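Local coordinates for glucose-6-phosphate isomerase (Chlamydia trachomatis D/UW-3/CX, PDB 6OTU), which catalyses the reversible isomerization of glucose-6-phosphate to fructose-6-phosphate, at residues A[30-35]-A[451-456]; A[22-27]-A[325-330]; A[330-335]-A[397-402]; A[370-375]-A[487-492]. All blocks are in the same frame, centred on the assembly; numbering follows the deposited sequence.

Contact 1. Residues A[30-35]-A[451-456]; sequences PIDLTA and KGNSPS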
loop_
_atom_site.group_PDB
_atom_site.type_symbol
_atom_site.label_atom_id
_atom_site.label_comp_id
_atom_site.label_asym_id
_atom_site.label_seq_id
_atom_site.Cartn_x
_atom_site.Cartn_y
_atom_site.Cartn_z
ATOM N N PRO A 30 -25.205 -12.582 12.277
ATOM C CA PRO A 30 -24.498 -11.563 13.063
ATOM C C PRO A 30 -25.384 -10.349 13.332
ATOM O O PRO A 30 -26.336 -10.065 12.600
ATOM C CB PRO A 30 -23.297 -11.205 12.177
ATOM C CG PRO A 30 -23.732 -11.574 10.791
ATOM C CD PRO A 30 -24.597 -12.779 10.946
ATOM N N ILE A 31 -25.069 -9.633 14.415
ATOM C CA ILE A 31 -25.875 -8.475 14.782
ATOM C C ILE A 31 -25.941 -7.505 13.605
ATOM O O ILE A 31 -24.990 -7.374 12.814
ATOM C CB ILE A 31 -25.339 -7.807 16.066
ATOM C CG1 ILE A 31 -26.338 -6.764 16.586
ATOM C CG2 ILE A 31 -23.957 -7.174 15.871
ATOM C CD1 ILE A 31 -25.912 -6.068 17.889
ATOM N N ASP A 32 -27.102 -6.864 13.448
ATOM C CA ASP A 32 -27.345 -5.902 12.376
ATOM C C ASP A 32 -27.003 -4.506 12.892
ATOM O O ASP A 32 -27.789 -3.883 13.619
ATOM C CB ASP A 32 -28.791 -5.998 11.899
ATOM C CG ASP A 32 -29.149 -4.942 10.846
ATOM O OD1 ASP A 32 -28.245 -4.317 10.248
ATOM O OD2 ASP A 32 -30.359 -4.741 10.611
ATOM N N LEU A 33 -25.820 -4.008 12.517
ATOM C CA LEU A 33 -25.419 -2.684 12.981
ATOM C C LEU A 33 -26.249 -1.567 12.363
ATOM O O LEU A 33 -26.134 -0.428 12.816
ATOM C CB LEU A 33 -23.927 -2.450 12.706
ATOM C CG LEU A 33 -22.984 -3.459 13.364
ATOM C CD1 LEU A 33 -21.547 -3.395 12.800
ATOM C CD2 LEU A 33 -22.989 -3.315 14.894
ATOM N N THR A 34 -27.067 -1.850 11.338
ATOM C CA THR A 34 -27.907 -0.814 10.749
ATOM C C THR A 34 -29.277 -0.697 11.410
ATOM O O THR A 34 -30.017 0.237 11.087
ATOM C CB THR A 34 -28.142 -1.054 9.256
ATOM O OG1 THR A 34 -29.055 -2.147 9.096
ATOM C CG2 THR A 34 -26.844 -1.321 8.484
ATOM N N ALA A 35 -29.651 -1.625 12.293
ATOM C CA ALA A 35 -30.937 -1.527 12.981
ATOM C C ALA A 35 -30.968 -0.297 13.873
ATOM O O ALA A 35 -30.013 -0.032 14.608
ATOM C CB ALA A 35 -31.199 -2.781 13.814
ATOM N N LYS A 451 -25.388 0.500 2.333
ATOM C CA LYS A 451 -26.005 -0.646 2.990
ATOM C C LYS A 451 -25.495 -0.817 4.408
ATOM O O LYS A 451 -26.203 -1.378 5.252
ATOM C CB LYS A 451 -25.752 -1.921 2.175
ATOM C CG LYS A 451 -26.091 -1.784 0.666
ATOM C CD LYS A 451 -25.921 -3.114 -0.119
ATOM C CE LYS A 451 -25.289 -2.918 -1.517
ATOM N NZ LYS A 451 -23.781 -3.048 -1.536
ATOM N N GLY A 452 -24.278 -0.348 4.689
ATOM C CA GLY A 452 -23.767 -0.411 6.042
ATOM C C GLY A 452 -23.363 -1.833 6.397
ATOM O O GLY A 452 -23.110 -2.674 5.532
ATOM N N ASN A 453 -23.322 -2.093 7.707
ATOM C CA ASN A 453 -22.892 -3.383 8.254
ATOM C C ASN A 453 -21.471 -3.739 7.839
ATOM O O ASN A 453 -21.107 -4.912 7.792
ATOM C CB ASN A 453 -23.850 -4.516 7.872
ATOM C CG ASN A 453 -24.879 -4.784 8.955
ATOM O OD1 ASN A 453 -24.617 -4.547 10.138
ATOM N ND2 ASN A 453 -26.053 -5.258 8.562
ATOM N N SER A 454 -20.648 -2.734 7.559
ATOM C CA SER A 454 -19.247 -2.967 7.256
ATOM C C SER A 454 -18.463 -2.716 8.539
ATOM O O SER A 454 -18.476 -1.581 9.053
ATOM C CB SER A 454 -18.776 -2.051 6.122
ATOM O OG SER A 454 -17.377 -1.897 6.080
ATOM N N PRO A 455 -17.816 -3.729 9.116
ATOM C CA PRO A 455 -17.324 -3.611 10.494
ATOM C C PRO A 455 -15.998 -2.867 10.602
ATOM O O PRO A 455 -15.191 -2.818 9.672
ATOM C CB PRO A 455 -17.158 -5.074 10.929
ATOM C CG PRO A 455 -16.903 -5.804 9.661
ATOM C CD PRO A 455 -17.684 -5.104 8.590
ATOM N N SER A 456 -15.770 -2.304 11.790
ATOM C CA SER A 456 -14.508 -1.630 12.046
ATOM C C SER A 456 -14.262 -1.543 13.544
ATOM O O SER A 456 -15.183 -1.695 14.356
ATOM C CB SER A 456 -14.470 -0.227 11.414
ATOM O OG SER A 456 -15.538 0.587 11.865
#

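Contact 2. Residues A[22-27]-A[325-330]; sequences ALQEMA and RNLLGY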
loop_
_atom_site.group_PDB
_atom_site.type_symbol
_atom_site.label_atom_id
_atom_site.label_comp_id
_atom_site.label_asym_id
_atom_site.label_seq_id
_atom_site.Cartn_x
_atom_site.Cartn_y
_atom_site.Cartn_z
ATOM N N ALA A 22 -19.921 -23.327 18.403
ATOM C CA ALA A 22 -20.910 -22.316 18.779
ATOM C C ALA A 22 -20.813 -21.086 17.886
ATOM O O ALA A 22 -21.832 -20.495 17.511
ATOM C CB ALA A 22 -20.728 -21.917 20.242
ATOM N N LEU A 23 -19.588 -20.683 17.535
ATOM C CA LEU A 23 -19.417 -19.464 16.760
ATOM C C LEU A 23 -19.935 -19.627 15.331
ATOM O O LEU A 23 -20.380 -18.646 14.716
ATOM C CB LEU A 23 -17.940 -19.061 16.772
ATOM C CG LEU A 23 -17.435 -18.299 17.999
ATOM C CD1 LEU A 23 -15.905 -18.394 18.103
ATOM C CD2 LEU A 23 -17.904 -16.841 17.954
ATOM N N GLN A 24 -19.871 -20.847 14.789
ATOM C CA GLN A 24 -20.366 -21.080 13.436
ATOM C C GLN A 24 -21.872 -20.901 13.373
ATOM O O GLN A 24 -22.390 -20.389 12.381
ATOM C CB GLN A 24 -19.971 -22.475 12.952
ATOM C CG GLN A 24 -18.482 -22.609 12.667
ATOM C CD GLN A 24 -18.087 -24.000 12.203
ATOM O OE1 GLN A 24 -18.601 -25.011 12.701
ATOM N NE2 GLN A 24 -17.166 -24.059 11.244
ATOM N N GLU A 25 -22.585 -21.298 14.433
ATOM C CA GLU A 25 -24.021 -21.024 14.519
ATOM C C GLU A 25 -24.293 -19.531 14.638
ATOM O O GLU A 25 -25.206 -19.009 13.999
ATOM C CB GLU A 25 -24.628 -21.770 15.706
ATOM C CG GLU A 25 -24.035 -23.144 15.904
ATOM C CD GLU A 25 -24.901 -24.049 16.747
ATOM O OE1 GLU A 25 -24.715 -25.285 16.662
ATOM O OE2 GLU A 25 -25.763 -23.525 17.491
ATOM N N MET A 26 -23.500 -18.830 15.441
ATOM C CA MET A 26 -23.702 -17.397 15.615
ATOM C C MET A 26 -23.405 -16.634 14.333
ATOM O O MET A 26 -24.104 -15.668 14.007
ATOM C CB MET A 26 -22.830 -16.881 16.765
ATOM C CG MET A 26 -23.131 -17.522 18.087
ATOM S SD MET A 26 -22.060 -16.937 19.415
ATOM C CE MET A 26 -22.173 -18.365 20.501
ATOM N N ALA A 27 -22.387 -17.066 13.585
ATOM C CA ALA A 27 -22.019 -16.390 12.346
ATOM C C ALA A 27 -23.129 -16.404 11.298
ATOM O O ALA A 27 -23.051 -15.635 10.335
ATOM C CB ALA A 27 -20.749 -17.022 11.750
ATOM N N ARG A 325 -12.456 -12.995 9.733
ATOM C CA ARG A 325 -11.818 -13.766 8.667
ATOM C C ARG A 325 -12.469 -15.136 8.489
ATOM O O ARG A 325 -12.935 -15.470 7.395
ATOM C CB ARG A 325 -10.318 -13.917 8.950
ATOM C CG ARG A 325 -9.570 -14.885 8.025
ATOM C CD ARG A 325 -9.567 -14.442 6.563
ATOM N NE ARG A 325 -8.380 -14.953 5.890
ATOM C CZ ARG A 325 -8.336 -15.454 4.655
ATOM N NH1 ARG A 325 -9.429 -15.546 3.910
ATOM N NH2 ARG A 325 -7.178 -15.877 4.167
ATOM N N ASN A 326 -12.503 -15.942 9.550
ATOM C CA ASN A 326 -13.002 -17.313 9.460
ATOM C C ASN A 326 -14.508 -17.428 9.660
ATOM O O ASN A 326 -15.143 -18.289 9.048
ATOM C CB ASN A 326 -12.296 -18.212 10.493
ATOM C CG ASN A 326 -10.768 -18.097 10.439
ATOM O OD1 ASN A 326 -10.138 -17.508 11.335
ATOM N ND2 ASN A 326 -10.170 -18.652 9.389
ATOM N N LEU A 327 -15.107 -16.617 10.510
ATOM C CA LEU A 327 -16.522 -16.854 10.764
ATOM C C LEU A 327 -17.430 -16.092 9.815
ATOM O O LEU A 327 -18.416 -16.660 9.345
ATOM C CB LEU A 327 -16.851 -16.534 12.217
ATOM C CG LEU A 327 -16.263 -17.763 12.912
ATOM C CD1 LEU A 327 -15.843 -17.469 14.318
ATOM C CD2 LEU A 327 -17.260 -18.914 12.855
ATOM N N LEU A 328 -17.105 -14.837 9.494
ATOM C CA LEU A 328 -17.898 -14.048 8.555
ATOM C C LEU A 328 -17.390 -14.152 7.127
ATOM O O LEU A 328 -18.118 -13.790 6.193
ATOM C CB LEU A 328 -17.917 -12.576 8.974
ATOM C CG LEU A 328 -18.599 -12.309 10.313
ATOM C CD1 LEU A 328 -18.821 -10.819 10.442
ATOM C CD2 LEU A 328 -19.907 -13.101 10.446
ATOM N N GLY A 329 -16.146 -14.597 6.952
ATOM C CA GLY A 329 -15.597 -14.895 5.649
ATOM C C GLY A 329 -14.953 -13.751 4.898
ATOM O O GLY A 329 -14.784 -13.857 3.681
ATOM N N TYR A 330 -14.578 -12.665 5.559
ATOM C CA TYR A 330 -13.986 -11.555 4.820
ATOM C C TYR A 330 -12.502 -11.831 4.587
ATOM O O TYR A 330 -11.764 -12.030 5.554
ATOM C CB TYR A 330 -14.191 -10.238 5.564
ATOM C CG TYR A 330 -15.632 -9.974 5.997
ATOM C CD1 TYR A 330 -16.696 -10.171 5.117
ATOM C CD2 TYR A 330 -15.928 -9.525 7.300
ATOM C CE1 TYR A 330 -18.019 -9.925 5.515
ATOM C CE2 TYR A 330 -17.236 -9.266 7.694
ATOM C CZ TYR A 330 -18.269 -9.473 6.803
ATOM O OH TYR A 330 -19.558 -9.237 7.201
#

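Contact 3. Residues A[330-335]-A[397-402]; sequences YPTTAV and DIVPVE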
loop_
_atom_site.group_PDB
_atom_site.type_symbol
_atom_site.label_atom_id
_atom_site.label_comp_id
_atom_site.label_asym_id
_atom_site.label_seq_id
_atom_site.Cartn_x
_atom_site.Cartn_y
_atom_site.Cartn_z
ATOM N N TYR A 330 -14.578 -12.665 5.559
ATOM C CA TYR A 330 -13.986 -11.555 4.820
ATOM C C TYR A 330 -12.502 -11.831 4.587
ATOM O O TYR A 330 -11.764 -12.030 5.554
ATOM C CB TYR A 330 -14.191 -10.238 5.564
ATOM C CG TYR A 330 -15.632 -9.974 5.997
ATOM C CD1 TYR A 330 -16.696 -10.171 5.117
ATOM C CD2 TYR A 330 -15.928 -9.525 7.300
ATOM C CE1 TYR A 330 -18.019 -9.925 5.515
ATOM C CE2 TYR A 330 -17.236 -9.266 7.694
ATOM C CZ TYR A 330 -18.269 -9.473 6.803
ATOM O OH TYR A 330 -19.558 -9.237 7.201
ATOM N N PRO A 331 -12.032 -11.855 3.336
ATOM C CA PRO A 331 -10.647 -12.264 3.063
ATOM C C PRO A 331 -9.593 -11.168 3.229
ATOM O O PRO A 331 -8.404 -11.460 3.043
ATOM C CB PRO A 331 -10.718 -12.739 1.601
ATOM C CG PRO A 331 -11.819 -11.887 0.989
ATOM C CD PRO A 331 -12.807 -11.599 2.107
ATOM N N THR A 332 -9.955 -9.928 3.563
ATOM C CA THR A 332 -8.967 -8.867 3.737
ATOM C C THR A 332 -9.254 -8.089 5.013
ATOM O O THR A 332 -10.307 -8.242 5.628
ATOM C CB THR A 332 -8.913 -7.869 2.555
ATOM O OG1 THR A 332 -9.992 -6.920 2.650
ATOM C CG2 THR A 332 -8.943 -8.571 1.202
ATOM N N THR A 333 -8.273 -7.266 5.406
ATOM C CA THR A 333 -8.378 -6.269 6.465
ATOM C C THR A 333 -7.631 -5.026 6.006
ATOM O O THR A 333 -6.462 -5.119 5.615
ATOM C CB THR A 333 -7.770 -6.743 7.806
ATOM O OG1 THR A 333 -8.363 -7.974 8.213
ATOM C CG2 THR A 333 -8.036 -5.717 8.896
ATOM N N ALA A 334 -8.296 -3.873 6.083
ATOM C CA ALA A 334 -7.689 -2.573 5.817
ATOM C C ALA A 334 -7.283 -1.907 7.128
ATOM O O ALA A 334 -8.128 -1.688 8.011
ATOM C CB ALA A 334 -8.652 -1.659 5.061
ATOM N N VAL A 335 -6.012 -1.554 7.240
ATOM C CA VAL A 335 -5.505 -0.789 8.375
ATOM C C VAL A 335 -5.422 0.674 7.951
ATOM O O VAL A 335 -4.719 1.009 6.992
ATOM C CB VAL A 335 -4.140 -1.323 8.847
ATOM C CG1 VAL A 335 -3.749 -0.692 10.168
ATOM C CG2 VAL A 335 -4.168 -2.867 8.971
ATOM N N ASP A 397 -18.061 -5.944 -1.921
ATOM C CA ASP A 397 -17.378 -6.831 -0.983
ATOM C C ASP A 397 -17.112 -6.094 0.326
ATOM O O ASP A 397 -16.591 -4.974 0.317
ATOM C CB ASP A 397 -16.041 -7.350 -1.543
ATOM C CG ASP A 397 -16.190 -8.173 -2.826
ATOM O OD1 ASP A 397 -16.990 -7.821 -3.722
ATOM O OD2 ASP A 397 -15.454 -9.164 -2.960
ATOM N N ILE A 398 -17.424 -6.743 1.448
ATOM C CA ILE A 398 -17.148 -6.160 2.756
ATOM C C ILE A 398 -15.653 -6.217 3.042
ATOM O O ILE A 398 -15.000 -7.251 2.843
ATOM C CB ILE A 398 -17.953 -6.886 3.838
ATOM C CG1 ILE A 398 -19.454 -6.753 3.542
ATOM C CG2 ILE A 398 -17.557 -6.375 5.249
ATOM C CD1 ILE A 398 -19.938 -5.329 3.431
ATOM N N VAL A 399 -15.101 -5.092 3.481
ATOM C CA VAL A 399 -13.718 -4.980 3.938
ATOM C C VAL A 399 -13.727 -4.509 5.388
ATOM O O VAL A 399 -14.087 -3.354 5.664
ATOM C CB VAL A 399 -12.908 -4.008 3.066
ATOM C CG1 VAL A 399 -11.486 -3.894 3.608
ATOM C CG2 VAL A 399 -12.911 -4.449 1.607
ATOM N N PRO A 400 -13.373 -5.369 6.339
ATOM C CA PRO A 400 -13.211 -4.921 7.738
ATOM C C PRO A 400 -12.051 -3.936 7.886
ATOM O O PRO A 400 -10.991 -4.106 7.278
ATOM C CB PRO A 400 -12.921 -6.220 8.504
ATOM C CG PRO A 400 -13.312 -7.350 7.528
ATOM C CD PRO A 400 -13.156 -6.813 6.151
ATOM N N VAL A 401 -12.248 -2.908 8.713
ATOM C CA VAL A 401 -11.281 -1.824 8.859
ATOM C C VAL A 401 -10.778 -1.764 10.296
ATOM O O VAL A 401 -11.550 -1.920 11.248
ATOM C CB VAL A 401 -11.880 -0.457 8.447
ATOM C CG1 VAL A 401 -11.037 0.709 8.984
ATOM C CG2 VAL A 401 -11.981 -0.353 6.958
ATOM N N GLU A 402 -9.486 -1.512 10.441
ATOM C CA GLU A 402 -8.853 -1.159 11.700
ATOM C C GLU A 402 -8.423 0.306 11.608
ATOM O O GLU A 402 -7.428 0.629 10.954
ATOM C CB GLU A 402 -7.669 -2.082 11.992
ATOM C CG GLU A 402 -8.062 -3.561 12.157
ATOM C CD GLU A 402 -6.869 -4.490 12.383
ATOM O OE1 GLU A 402 -5.743 -4.179 11.938
ATOM O OE2 GLU A 402 -7.060 -5.544 13.018
HETATM O O HOH W 1 -12.541 -8.239 2.496
#

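Contact 4. Residues A[370-375]-A[487-492]; sequences FRTSPI and WGINSF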
loop_
_atom_site.group_PDB
_atom_site.type_symbol
_atom_site.label_atom_id
_atom_site.label_comp_id
_atom_site.label_asym_id
_atom_site.label_seq_id
_atom_site.Cartn_x
_atom_site.Cartn_y
_atom_site.Cartn_z
ATOM N N PHE A 370 -9.030 -24.572 6.587
ATOM C CA PHE A 370 -9.589 -23.253 6.797
ATOM C C PHE A 370 -8.575 -22.239 6.283
ATOM O O PHE A 370 -7.465 -22.595 5.863
ATOM C CB PHE A 370 -9.931 -23.043 8.280
ATOM C CG PHE A 370 -8.795 -23.371 9.205
ATOM C CD1 PHE A 370 -8.587 -24.682 9.645
ATOM C CD2 PHE A 370 -7.924 -22.370 9.633
ATOM C CE1 PHE A 370 -7.534 -24.986 10.489
ATOM C CE2 PHE A 370 -6.868 -22.659 10.485
ATOM C CZ PHE A 370 -6.666 -23.976 10.907
ATOM N N ARG A 371 -8.955 -20.971 6.323
ATOM C CA ARG A 371 -8.138 -19.895 5.780
ATOM C C ARG A 371 -7.377 -19.201 6.897
ATOM O O ARG A 371 -7.890 -19.037 8.006
ATOM C CB ARG A 371 -9.003 -18.894 4.999
ATOM C CG ARG A 371 -9.772 -19.592 3.878
ATOM C CD ARG A 371 -10.325 -18.647 2.844
ATOM N NE ARG A 371 -11.063 -19.367 1.801
ATOM C CZ ARG A 371 -10.545 -19.727 0.631
ATOM N NH1 ARG A 371 -9.281 -19.438 0.342
ATOM N NH2 ARG A 371 -11.292 -20.377 -0.257
ATOM N N THR A 372 -6.143 -18.808 6.605
ATOM C CA THR A 372 -5.335 -18.146 7.617
ATOM C C THR A 372 -5.222 -16.648 7.347
ATOM O O THR A 372 -6.245 -15.953 7.361
ATOM C CB THR A 372 -3.976 -18.813 7.694
ATOM O OG1 THR A 372 -3.472 -18.990 6.362
ATOM C CG2 THR A 372 -4.128 -20.173 8.396
ATOM N N SER A 373 -4.013 -16.129 7.111
ATOM C CA SER A 373 -3.849 -14.677 7.038
ATOM C C SER A 373 -4.755 -14.083 5.963
ATOM O O SER A 373 -4.882 -14.661 4.879
ATOM C CB SER A 373 -2.402 -14.271 6.750
ATOM O OG SER A 373 -2.300 -12.850 6.763
ATOM N N PRO A 374 -5.443 -12.989 6.249
ATOM C CA PRO A 374 -6.077 -12.208 5.184
ATOM C C PRO A 374 -5.042 -11.327 4.492
ATOM O O PRO A 374 -3.895 -11.192 4.945
ATOM C CB PRO A 374 -7.126 -11.372 5.927
ATOM C CG PRO A 374 -6.576 -11.226 7.327
ATOM C CD PRO A 374 -5.704 -12.444 7.593
ATOM N N ILE A 375 -5.459 -10.742 3.360
ATOM C CA ILE A 375 -4.679 -9.669 2.757
ATOM C C ILE A 375 -4.715 -8.475 3.696
ATOM O O ILE A 375 -5.782 -8.063 4.169
ATOM C CB ILE A 375 -5.217 -9.294 1.369
ATOM C CG1 ILE A 375 -5.467 -10.533 0.507
ATOM C CG2 ILE A 375 -4.250 -8.355 0.655
ATOM C CD1 ILE A 375 -4.267 -11.345 0.275
ATOM N N TRP A 487 -5.039 -20.447 15.009
ATOM C CA TRP A 487 -5.029 -21.307 13.825
ATOM C C TRP A 487 -4.183 -22.567 14.012
ATOM O O TRP A 487 -4.441 -23.582 13.352
ATOM C CB TRP A 487 -4.528 -20.513 12.620
ATOM C CG TRP A 487 -5.529 -19.501 12.180
ATOM C CD1 TRP A 487 -6.888 -19.641 12.207
ATOM C CD2 TRP A 487 -5.272 -18.183 11.688
ATOM N NE1 TRP A 487 -7.492 -18.504 11.748
ATOM C CE2 TRP A 487 -6.528 -17.588 11.421
ATOM C CE3 TRP A 487 -4.104 -17.453 11.426
ATOM C CZ2 TRP A 487 -6.652 -16.296 10.906
ATOM C CZ3 TRP A 487 -4.224 -16.173 10.924
ATOM C CH2 TRP A 487 -5.492 -15.602 10.668
ATOM N N GLY A 488 -3.185 -22.535 14.897
ATOM C CA GLY A 488 -2.296 -23.673 15.050
ATOM C C GLY A 488 -1.247 -23.807 13.966
ATOM O O GLY A 488 -0.815 -24.922 13.669
ATOM N N ILE A 489 -0.822 -22.700 13.370
ATOM C CA ILE A 489 0.179 -22.707 12.326
ATOM C C ILE A 489 1.494 -22.213 12.915
ATOM O O ILE A 489 1.551 -21.744 14.048
ATOM C CB ILE A 489 -0.253 -21.834 11.118
ATOM C CG1 ILE A 489 -0.434 -20.384 11.583
ATOM C CG2 ILE A 489 -1.526 -22.370 10.518
ATOM C CD1 ILE A 489 -0.684 -19.372 10.473
ATOM N N ASN A 490 2.574 -22.317 12.139
ATOM C CA ASN A 490 3.869 -21.786 12.565
ATOM C C ASN A 490 4.009 -20.374 12.008
ATOM O O ASN A 490 4.288 -20.177 10.817
ATOM C CB ASN A 490 5.018 -22.691 12.132
ATOM C CG ASN A 490 6.394 -22.133 12.533
ATOM O OD1 ASN A 490 6.485 -21.153 13.274
ATOM N ND2 ASN A 490 7.473 -22.757 12.027
ATOM N N SER A 491 3.816 -19.384 12.881
ATOM C CA SER A 491 3.893 -17.989 12.459
ATOM C C SER A 491 5.317 -17.512 12.205
ATOM O O SER A 491 5.483 -16.374 11.772
ATOM C CB SER A 491 3.262 -17.074 13.519
ATOM O OG SER A 491 1.899 -17.375 13.766
ATOM N N PHE A 492 6.352 -18.306 12.482
ATOM C CA PHE A 492 7.671 -17.723 12.663
ATOM C C PHE A 492 8.718 -18.211 11.679
ATOM O O PHE A 492 9.887 -17.828 11.813
ATOM C CB PHE A 492 8.137 -17.948 14.114
ATOM C CG PHE A 492 7.122 -17.501 15.130
ATOM C CD1 PHE A 492 6.833 -16.140 15.294
ATOM C CD2 PHE A 492 6.414 -18.433 15.883
ATOM C CE1 PHE A 492 5.873 -15.716 16.216
ATOM C CE2 PHE A 492 5.441 -18.019 16.803
ATOM C CZ PHE A 492 5.168 -16.659 16.971
#

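Contact 1. Residues A[30-35]-A[451-456]
An Asx turn laid over a type I beta turn, Asp-32 to Ala-35, is gripped by the side-chain amide of Asn-453, in the loop leading into strand 456-461. Asn-453 OD1 takes the backbone N-H of Leu-33 at 2.7 Å, in the carbonyl plane and on a lone pair, while its ND2 gives a hydrogen to Asp-32 OD1 at 2.9 Å. Both bonds are bent, with N-H...O angles of 139° and 137°. Asparagine suits the place because its one flat group both accepts and donates. The carboxylate and amide planes stand 54° apart. Asp-32 OD1 also receives Thr-34 N, the bond that defines the Asx turn, and Thr-34 OG1 on the syn side at 2.6 Å. Thr-34 N meets OD1 from one side of the carboxylate plane and Asn-453 ND2 from the other. Thr-34 directs OG1 to Asp-32 and CG2 toward the other segment, 3.3 Å from Lys-451 O and 4.0 Å from the CA of Gly-452, whose positive phi suits glycine. Leu-33 also packs on Ala-438 of helix 422-439. Three donors converging on Asp-32 OD1 should stabilise negative charge there and fix the carboxylate's rotation, probably keeping Asp-32 ionised.

Contact 2. Residues A[22-27]-A[325-330]
Leu-327 and Leu-23 cross at about a right angle where the last turns of two helices, 18-26 and 313-327, meet near the surface. The junction joins the N-terminal helix to the helix that precedes strand 332-337, and it is made by apolar groups without a hydrogen bond. Leu-327 keeps CG anti to its carbonyl carbon, beside the backbone N (chi1 -76°), and both its methyls meet Leu-23, CD1 at the side chain and CD2 at the carbonyl. Leu-327 CD1 lies 3.6 Å from Leu-23 CB and 3.9 Å from Leu-23 CD1. Leu-327 CD2 lies 3.6 Å from Leu-23 O and also reaches Gln-24 CG at 3.9 Å. The forked end of leucine suits this double task. Gln-24 also crosses Leu-327 at about a right angle; it offers the aliphatic start of its extended chain, as befits a residue whose amide belongs to an exposed surface. One turn after Leu-23, Ala-27 points its small side chain at Leu-327, its CB 4.0 Å from Leu-327 CB, and a methyl is compact enough to let the backbones approach closely. Leu-23 also packs on Ala-70 and Leu-71 of helix 65-77. Beyond Leu-327 the chain leaves the helix at Gly-329, whose positive phi (87°) glycine adopts readily. Leu-328 reaches back with CD2 to 4.0 Å from Ala-27 O, and Ala-27 CB itself rests 3.4 Å from Leu-327 O.

Contact 3. Residues A[330-335]-A[397-402]
With CG anti to its carbonyl carbon (chi1 -50°), Tyr-330 lies side by side with Ile-398, both side chains pointing the same way; Ile-398 in turn sets CG2 anti to its own backbone N. That methyl sits over the centre of the phenol ring, 3.6 Å from CG2 to the Tyr-330 centroid, a CH-pi contact to which a broad aromatic face is well suited. Pro-400 meets the same ring obliquely, its CG 3.4 Å from Tyr-330 CD2. A water links the Thr-332 hydroxyl to the backbone carbonyl of Ile-398, giving a hydrogen to Ile-398 O at 2.7 Å and pairing with Thr-332 OG1. The segments then become neighbouring parallel strands, 332-337 and 401-406, inside the mixed six-stranded sheet. Ala-334 N binds Pro-400 O at 3.0 Å, and Glu-402 N binds Ala-334 O at 2.8 Å. Proline, lacking an N-H, still supplies the carbonyl this ladder needs. Ala-334 and Val-401 share one sheet face, where Val-401 packs on Leu-392 of helix 389-394 and Ala-334 on Trp-377. On the other, Val-335 CG2 touches Glu-402 OE1 at 3.6 Å. The Glu-402 carboxylate is engaged by Lys-479 in a salt bridge and by Tyr-476 OH in a hydrogen bond.

Contact 4. Residues A[370-375]-A[487-492]
The end of helix 466-487 meets the loop running into strand 375-377, outermost in its sheet within this chain, and Trp-487, the last helical residue, lays its indole against that loop's backbone. Thr-372 CA stands over the six-membered ring, 3.8 Å from the centroid and 2° off the normal, a CH-pi contact. On the same face lies Arg-371 O, and Thr-372 O comes 3.4 Å from Trp-487 CH2. The wide indole suits this place because it can spread over several backbone atoms at once, while its NE1 hydrogen-bonds Asn-326 OD1. The Phe-370 ring meets the five-membered ring obliquely, planes 35° apart, with CE2 3.5 Å from Trp-487 CD1. Trp-487 O lies in the plane of the Phe-370 ring at its edge, 3.3 Å from Phe-370 CZ, where weakly positive ring hydrogens can face a carbonyl. Thr-372 and Ile-489 meet tip to tip, CG2 to CG2 at 4.0 Å; the threonine hydroxyl binds Lys-359 O and Asn-357 O. Arg-371 forms a salt bridge with Asp-397 of the second subunit. The Ser-373 side chain is about 8 Å from that of Glu-355, the probable proton donor. Helix 313-327 holds the loop through Arg-325, which binds Thr-372 O and Ser-373 O, helix 345-357 flanks Trp-487 and Ile-489 at Asn-357, and Pro-374 packs on Thr-333 of strand 332-337.

Contacts 1 and 2 lie at the surface, contacts 3 and 4 in the buried part of the fold, and the chemistry follows: a polar amide-carboxylate network in contact 1, a small leucine-alanine interface in contact 2, backbone pairing with apolar cover in contact 3, aromatic-to-backbone packing in contact 4. Contacts 2 and 3 share Tyr-330, and helix 313-327 leads directly into strand 332-337. Pro-455 ties contact 1 to this region, packing on Tyr-330 and Ile-398. Contact 4 joins through Ile-375, whose backbone pairs with Pro-331 and Thr-333 to extend the sheet of contact 3, and through Arg-325 and Asn-326 of contact 2's helix. Contacts 3 and 4 each meet the second subunit through four residues, contacts 1 and 2 through one.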